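Local coordinates for protein chorismate mutase (Burkholderia thailandensis, PDB 6CNZ) that probably catalyses the rearrangement of chorismate to prephenate, as an all-helical enzyme with a type II chorismate mutase domain, at residues A[31-45]-A[86-100]. Numbering follows the deposited sequence.
Sequences AEPVAHWKWINRKPI and LQNALFATWRATHGP
Trp39 reaches from helix 31-41 into the angle between Phe91 and Trp94, and the way these three rings meet shows how aromatic side chains can join two obliquely crossing helices. The Trp39 indole turns an edge to Phe91, and CE3 sits over the phenyl face, 3.9 Å from Phe91 CD1, with the planes at 76°; a chi1 of 178°, CG anti to the backbone N, carries the indole there. The other face of Phe91 receives the methyl end of Ile45, whose CD1 stands 3.8 Å from the ring centroid, sandwiching the phenyl. Trp94 points its edge at the face of Trp39, and its CB rests over the six-membered ring there. The indole N-H of Trp39 is satisfied by a water, 2.9 Å from NE1, that accepts a second bond from Gly99 N.

Ala35 fits as a knob among Gln87, Leu90, Phe91 and Trp94, its CB 3.7 Å from Leu90 CD1. Gln87 is a knob in the opposite sense, seated among Ala31, Val34, Ala35 and Lys38; its NE2 is held by Ser83, and its OE1 takes a weak bond from Lys38 NZ at 3.3 Å. Lys38 NZ also donates to Ile45 O at 3.1 Å, tying the loop back to the helix. Pro100 presents its CB-CG edge to one face of His36, CG 3.6 Å from the imidazole centroid, a CH-pi contact. The axes of segments 31-41 and 86-96, the latter the end of helix 69-96, approach to 9.0 Å and cross at -51°, combining knobs-into-holes packing with edge-to-face aromatic pairs in an all-helical chorismate mutase fold.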
loop_
_atom_site.group_PDB
_atom_site.type_symbol
_atom_site.label_atom_id
_atom_site.label_comp_id
_atom_site.label_asym_id
_atom_site.label_seq_id
_atom_site.Cartn_x
_atom_site.Cartn_y
_atom_site.Cartn_z
ATOM N N ALA A 31 -7.618 3.240 -7.076
ATOM C CA ALA A 31 -8.830 3.505 -7.848
ATOM C C ALA A 31 -9.385 4.898 -7.569
ATOM O O ALA A 31 -10.028 5.493 -8.443
ATOM C CB ALA A 31 -9.892 2.425 -7.573
ATOM N N GLU A 32 -9.144 5.440 -6.375
ATOM C CA GLU A 32 -9.584 6.805 -6.101
ATOM C C GLU A 32 -8.906 7.804 -7.033
ATOM O O GLU A 32 -9.619 8.581 -7.689
ATOM C CB GLU A 32 -9.358 7.143 -4.611
ATOM C CG GLU A 32 -10.056 8.439 -4.114
ATOM C CD GLU A 32 -9.400 9.744 -4.587
ATOM O OE1 GLU A 32 -8.188 9.763 -4.905
ATOM O OE2 GLU A 32 -10.103 10.774 -4.628
ATOM N N PRO A 33 -7.569 7.852 -7.152
ATOM C CA PRO A 33 -6.987 8.801 -8.115
ATOM C C PRO A 33 -7.306 8.473 -9.571
ATOM O O PRO A 33 -7.373 9.395 -10.393
ATOM C CB PRO A 33 -5.476 8.736 -7.828
ATOM C CG PRO A 33 -5.245 7.481 -7.082
ATOM C CD PRO A 33 -6.525 7.279 -6.273
ATOM N N VAL A 34 -7.509 7.208 -9.929
ATOM C CA VAL A 34 -8.027 6.905 -11.264
ATOM C C VAL A 34 -9.391 7.560 -11.444
ATOM O O VAL A 34 -9.635 8.278 -12.420
ATOM C CB VAL A 34 -8.112 5.379 -11.493
ATOM C CG1 VAL A 34 -8.760 5.092 -12.841
ATOM C CG2 VAL A 34 -6.739 4.715 -11.421
ATOM N N ALA A 35 -10.301 7.317 -10.493
ATOM C CA ALA A 35 -11.639 7.890 -10.576
ATOM C C ALA A 35 -11.572 9.405 -10.647
ATOM O O ALA A 35 -12.246 10.030 -11.475
ATOM C CB ALA A 35 -12.478 7.453 -9.370
ATOM N N HIS A 36 -10.772 10.008 -9.764
ATOM C CA HIS A 36 -10.614 11.460 -9.730
ATOM C C HIS A 36 -10.145 11.999 -11.089
ATOM O O HIS A 36 -10.715 12.956 -11.628
ATOM C CB HIS A 36 -9.634 11.807 -8.597
ATOM C CG HIS A 36 -9.539 13.266 -8.259
ATOM N ND1 HIS A 36 -8.769 13.728 -7.208
ATOM C CD2 HIS A 36 -10.102 14.363 -8.821
ATOM C CE1 HIS A 36 -8.848 15.048 -7.149
ATOM N NE2 HIS A 36 -9.650 15.457 -8.115
ATOM N N TRP A 37 -9.130 11.374 -11.679
ATOM C CA TRP A 37 -8.685 11.799 -13.009
ATOM C C TRP A 37 -9.794 11.652 -14.055
ATOM O O TRP A 37 -10.013 12.557 -14.875
ATOM C CB TRP A 37 -7.451 10.997 -13.418
ATOM C CG TRP A 37 -6.831 11.487 -14.670
ATOM C CD1 TRP A 37 -5.860 12.454 -14.786
ATOM C CD2 TRP A 37 -7.134 11.058 -16.007
ATOM N NE1 TRP A 37 -5.535 12.631 -16.108
ATOM C CE2 TRP A 37 -6.302 11.794 -16.878
ATOM C CE3 TRP A 37 -8.024 10.126 -16.550
ATOM C CZ2 TRP A 37 -6.338 11.628 -18.270
ATOM C CZ3 TRP A 37 -8.054 9.956 -17.944
ATOM C CH2 TRP A 37 -7.218 10.704 -18.781
ATOM N N LYS A 38 -10.517 10.528 -14.032
ATOM C CA LYS A 38 -11.600 10.309 -15.004
ATOM C C LYS A 38 -12.772 11.262 -14.789
ATOM O O LYS A 38 -13.424 11.666 -15.758
ATOM C CB LYS A 38 -12.067 8.856 -14.931
ATOM C CG LYS A 38 -11.019 7.866 -15.465
ATOM C CD LYS A 38 -11.531 6.429 -15.414
ATOM C CE LYS A 38 -10.702 5.485 -16.299
ATOM N NZ LYS A 38 -10.793 4.069 -15.805
ATOM N N TRP A 39 -13.035 11.644 -13.531
ATOM C CA TRP A 39 -14.094 12.603 -13.224
ATOM C C TRP A 39 -13.805 13.968 -13.839
ATOM O O TRP A 39 -14.718 14.646 -14.344
ATOM C CB TRP A 39 -14.239 12.730 -11.703
ATOM C CG TRP A 39 -15.275 13.740 -11.247
ATOM C CD1 TRP A 39 -15.057 15.037 -10.891
ATOM C CD2 TRP A 39 -16.689 13.519 -11.120
ATOM N NE1 TRP A 39 -16.241 15.631 -10.520
ATOM C CE2 TRP A 39 -17.258 14.722 -10.658
ATOM C CE3 TRP A 39 -17.522 12.403 -11.315
ATOM C CZ2 TRP A 39 -18.631 14.858 -10.409
ATOM C CZ3 TRP A 39 -18.898 12.535 -11.064
ATOM C CH2 TRP A 39 -19.432 13.753 -10.611
ATOM N N ILE A 40 -12.545 14.398 -13.791
ATOM C CA ILE A 40 -12.184 15.679 -14.400
ATOM C C ILE A 40 -12.186 15.567 -15.923
ATOM O O ILE A 40 -12.700 16.446 -16.629
ATOM C CB ILE A 40 -10.826 16.153 -13.858
ATOM C CG1 ILE A 40 -10.960 16.484 -12.374
ATOM C CG2 ILE A 40 -10.274 17.380 -14.680
ATOM C CD1 ILE A 40 -9.655 16.931 -11.732
ATOM N N ASN A 41 -11.652 14.477 -16.450
ATOM C CA ASN A 41 -11.458 14.340 -17.880
ATOM C C ASN A 41 -12.634 13.683 -18.582
ATOM O O ASN A 41 -12.615 13.582 -19.812
ATOM C CB ASN A 41 -10.177 13.557 -18.149
ATOM C CG ASN A 41 -8.942 14.328 -17.738
ATOM O OD1 ASN A 41 -8.395 15.097 -18.531
ATOM N ND2 ASN A 41 -8.496 14.139 -16.479
ATOM N N ARG A 42 -13.651 13.254 -17.833
ATOM C CA ARG A 42 -14.857 12.647 -18.405
ATOM C C ARG A 42 -14.511 11.428 -19.256
ATOM O O ARG A 42 -15.096 11.206 -20.318
ATOM C CB ARG A 42 -15.663 13.663 -19.224
ATOM C CG ARG A 42 -16.579 14.560 -18.408
ATOM C CD ARG A 42 -15.795 15.587 -17.562
ATOM N NE ARG A 42 -16.673 16.658 -17.108
ATOM C CZ ARG A 42 -16.271 17.798 -16.561
ATOM N NH1 ARG A 42 -14.973 18.044 -16.385
ATOM N NH2 ARG A 42 -17.182 18.689 -16.202
ATOM N N LYS A 43 -13.523 10.664 -18.814
ATOM C CA LYS A 43 -13.223 9.412 -19.501
ATOM C C LYS A 43 -14.015 8.278 -18.857
ATOM O O LYS A 43 -14.234 8.294 -17.644
ATOM C CB LYS A 43 -11.726 9.101 -19.445
ATOM C CG LYS A 43 -10.877 9.858 -20.501
ATOM C CD LYS A 43 -10.814 9.087 -21.803
ATOM C CE LYS A 43 -9.801 9.679 -22.756
ATOM N NZ LYS A 43 -8.452 9.752 -22.136
ATOM N N PRO A 44 -14.486 7.299 -19.623
ATOM C CA PRO A 44 -15.315 6.239 -19.023
ATOM C C PRO A 44 -14.533 5.351 -18.066
ATOM O O PRO A 44 -13.357 5.034 -18.277
ATOM C CB PRO A 44 -15.807 5.439 -20.235
ATOM C CG PRO A 44 -14.801 5.760 -21.336
ATOM C CD PRO A 44 -14.411 7.190 -21.092
ATOM N N ILE A 45 -15.223 4.924 -17.003
ATOM C CA ILE A 45 -14.621 4.005 -16.045
ATOM C C ILE A 45 -14.204 2.716 -16.737
ATOM O O ILE A 45 -13.115 2.181 -16.493
ATOM C CB ILE A 45 -15.597 3.754 -14.880
ATOM C CG1 ILE A 45 -15.644 5.003 -13.995
ATOM C CG2 ILE A 45 -15.198 2.516 -14.067
ATOM C CD1 ILE A 45 -16.730 4.985 -12.957
ATOM N N LEU A 86 -15.425 0.343 -7.157
ATOM C CA LEU A 86 -15.050 1.485 -6.330
ATOM C C LEU A 86 -15.190 2.797 -7.105
ATOM O O LEU A 86 -15.742 3.778 -6.591
ATOM C CB LEU A 86 -13.612 1.310 -5.811
ATOM C CG LEU A 86 -13.089 2.370 -4.828
ATOM C CD1 LEU A 86 -14.155 2.732 -3.798
ATOM C CD2 LEU A 86 -11.834 1.883 -4.107
ATOM N N GLN A 87 -14.689 2.838 -8.345
ATOM C CA GLN A 87 -14.759 4.080 -9.128
ATOM C C GLN A 87 -16.203 4.513 -9.351
ATOM O O GLN A 87 -16.524 5.705 -9.271
ATOM C CB GLN A 87 -14.051 3.920 -10.483
ATOM C CG GLN A 87 -12.528 3.663 -10.425
ATOM C CD GLN A 87 -11.946 3.369 -11.814
ATOM O OE1 GLN A 87 -12.176 4.120 -12.758
ATOM N NE2 GLN A 87 -11.223 2.255 -11.943
ATOM N N ASN A 88 -17.086 3.563 -9.662
ATOM C CA ASN A 88 -18.490 3.914 -9.826
ATOM C C ASN A 88 -19.093 4.432 -8.528
ATOM O O ASN A 88 -19.881 5.388 -8.544
ATOM C CB ASN A 88 -19.274 2.723 -10.359
ATOM C CG ASN A 88 -19.257 2.680 -11.869
ATOM O OD1 ASN A 88 -19.765 3.594 -12.511
ATOM N ND2 ASN A 88 -18.624 1.652 -12.445
ATOM N N ALA A 89 -18.728 3.823 -7.394
ATOM C CA ALA A 89 -19.205 4.323 -6.107
ATOM C C ALA A 89 -18.722 5.754 -5.849
ATOM O O ALA A 89 -19.484 6.592 -5.350
ATOM C CB ALA A 89 -18.749 3.375 -4.985
ATOM N N LEU A 90 -17.464 6.061 -6.207
ATOM C CA LEU A 90 -16.961 7.426 -6.051
ATOM C C LEU A 90 -17.712 8.397 -6.965
ATOM O O LEU A 90 -18.123 9.477 -6.526
ATOM C CB LEU A 90 -15.448 7.473 -6.323
ATOM C CG LEU A 90 -14.564 6.728 -5.309
ATOM C CD1 LEU A 90 -13.133 6.459 -5.840
ATOM C CD2 LEU A 90 -14.501 7.479 -4.001
ATOM N N PHE A 91 -17.924 8.019 -8.237
ATOM C CA PHE A 91 -18.730 8.838 -9.141
ATOM C C PHE A 91 -20.107 9.119 -8.556
ATOM O O PHE A 91 -20.593 10.256 -8.608
ATOM C CB PHE A 91 -18.884 8.164 -10.510
ATOM C CG PHE A 91 -17.755 8.468 -11.491
ATOM C CD1 PHE A 91 -16.455 8.701 -11.048
ATOM C CD2 PHE A 91 -18.011 8.523 -12.859
ATOM C CE1 PHE A 91 -15.430 8.966 -11.956
ATOM C CE2 PHE A 91 -16.993 8.782 -13.774
ATOM C CZ PHE A 91 -15.703 9.013 -13.323
ATOM N N ALA A 92 -20.771 8.079 -8.027
ATOM C CA ALA A 92 -22.094 8.270 -7.430
ATOM C C ALA A 92 -22.032 9.275 -6.275
ATOM O O ALA A 92 -22.907 10.135 -6.139
ATOM C CB ALA A 92 -22.658 6.915 -6.956
ATOM N N THR A 93 -20.980 9.200 -5.460
ATOM C CA THR A 93 -20.794 10.142 -4.357
ATOM C C THR A 93 -20.550 11.553 -4.874
ATOM O O THR A 93 -21.145 12.520 -4.388
ATOM C CB THR A 93 -19.616 9.682 -3.492
ATOM O OG1 THR A 93 -19.898 8.386 -2.960
ATOM C CG2 THR A 93 -19.334 10.659 -2.341
ATOM N N TRP A 94 -19.667 11.689 -5.862
ATOM C CA TRP A 94 -19.351 13.008 -6.398
ATOM C C TRP A 94 -20.540 13.636 -7.124
ATOM O O TRP A 94 -20.721 14.855 -7.051
ATOM C CB TRP A 94 -18.114 12.899 -7.297
ATOM C CG TRP A 94 -16.913 12.489 -6.488
ATOM C CD1 TRP A 94 -16.745 12.668 -5.131
ATOM C CD2 TRP A 94 -15.746 11.793 -6.947
ATOM N NE1 TRP A 94 -15.549 12.131 -4.725
ATOM C CE2 TRP A 94 -14.905 11.600 -5.814
ATOM C CE3 TRP A 94 -15.322 11.319 -8.205
ATOM C CZ2 TRP A 94 -13.658 10.959 -5.898
ATOM C CZ3 TRP A 94 -14.078 10.678 -8.290
ATOM C CH2 TRP A 94 -13.261 10.506 -7.137
ATOM N N ARG A 95 -21.382 12.832 -7.790
ATOM C CA ARG A 95 -22.594 13.383 -8.408
ATOM C C ARG A 95 -23.529 13.967 -7.366
ATOM O O ARG A 95 -24.186 14.976 -7.620
ATOM C CB ARG A 95 -23.356 12.319 -9.199
ATOM C CG ARG A 95 -22.759 11.953 -10.528
ATOM C CD ARG A 95 -23.633 10.941 -11.284
ATOM N NE ARG A 95 -22.813 10.265 -12.281
ATOM C CZ ARG A 95 -22.463 8.985 -12.246
ATOM N NH1 ARG A 95 -22.905 8.189 -11.276
ATOM N NH2 ARG A 95 -21.687 8.495 -13.205
ATOM N N ALA A 96 -23.605 13.338 -6.184
ATOM C CA ALA A 96 -24.551 13.776 -5.157
ATOM C C ALA A 96 -24.167 15.120 -4.562
ATOM O O ALA A 96 -25.040 15.891 -4.161
ATOM C CB ALA A 96 -24.652 12.729 -4.047
ATOM N N THR A 97 -22.873 15.413 -4.478
ATOM C CA THR A 97 -22.426 16.697 -3.985
ATOM C C THR A 97 -21.577 17.313 -5.085
ATOM O O THR A 97 -22.114 17.806 -6.086
ATOM C CB THR A 97 -21.665 16.547 -2.659
ATOM O OG1 THR A 97 -20.508 15.725 -2.857
ATOM C CG2 THR A 97 -22.550 15.904 -1.612
ATOM N N HIS A 98 -20.267 17.299 -4.934
ATOM C CA HIS A 98 -19.335 17.767 -5.936
ATOM C C HIS A 98 -18.166 16.804 -5.902
ATOM O O HIS A 98 -18.057 15.963 -5.006
ATOM C CB HIS A 98 -18.880 19.191 -5.645
ATOM C CG HIS A 98 -18.346 19.351 -4.258
ATOM N ND1 HIS A 98 -17.113 18.863 -3.880
ATOM C CD2 HIS A 98 -18.895 19.891 -3.146
ATOM C CE1 HIS A 98 -16.912 19.125 -2.601
ATOM N NE2 HIS A 98 -17.978 19.746 -2.130
ATOM N N GLY A 99 -17.283 16.931 -6.874
ATOM C CA GLY A 99 -16.099 16.121 -6.883
ATOM C C GLY A 99 -15.139 16.514 -5.783
ATOM O O GLY A 99 -15.417 17.364 -4.921
ATOM N N PRO A 100 -13.974 15.887 -5.799
ATOM C CA PRO A 100 -12.931 16.248 -4.839
ATOM C C PRO A 100 -12.455 17.668 -5.074
ATOM O O PRO A 100 -12.482 18.180 -6.198
ATOM C CB PRO A 100 -11.806 15.241 -5.127
ATOM C CG PRO A 100 -12.429 14.161 -5.970
ATOM C CD PRO A 100 -13.568 14.803 -6.713
HETATM O O HOH W 1 -16.485 18.399 -9.555
#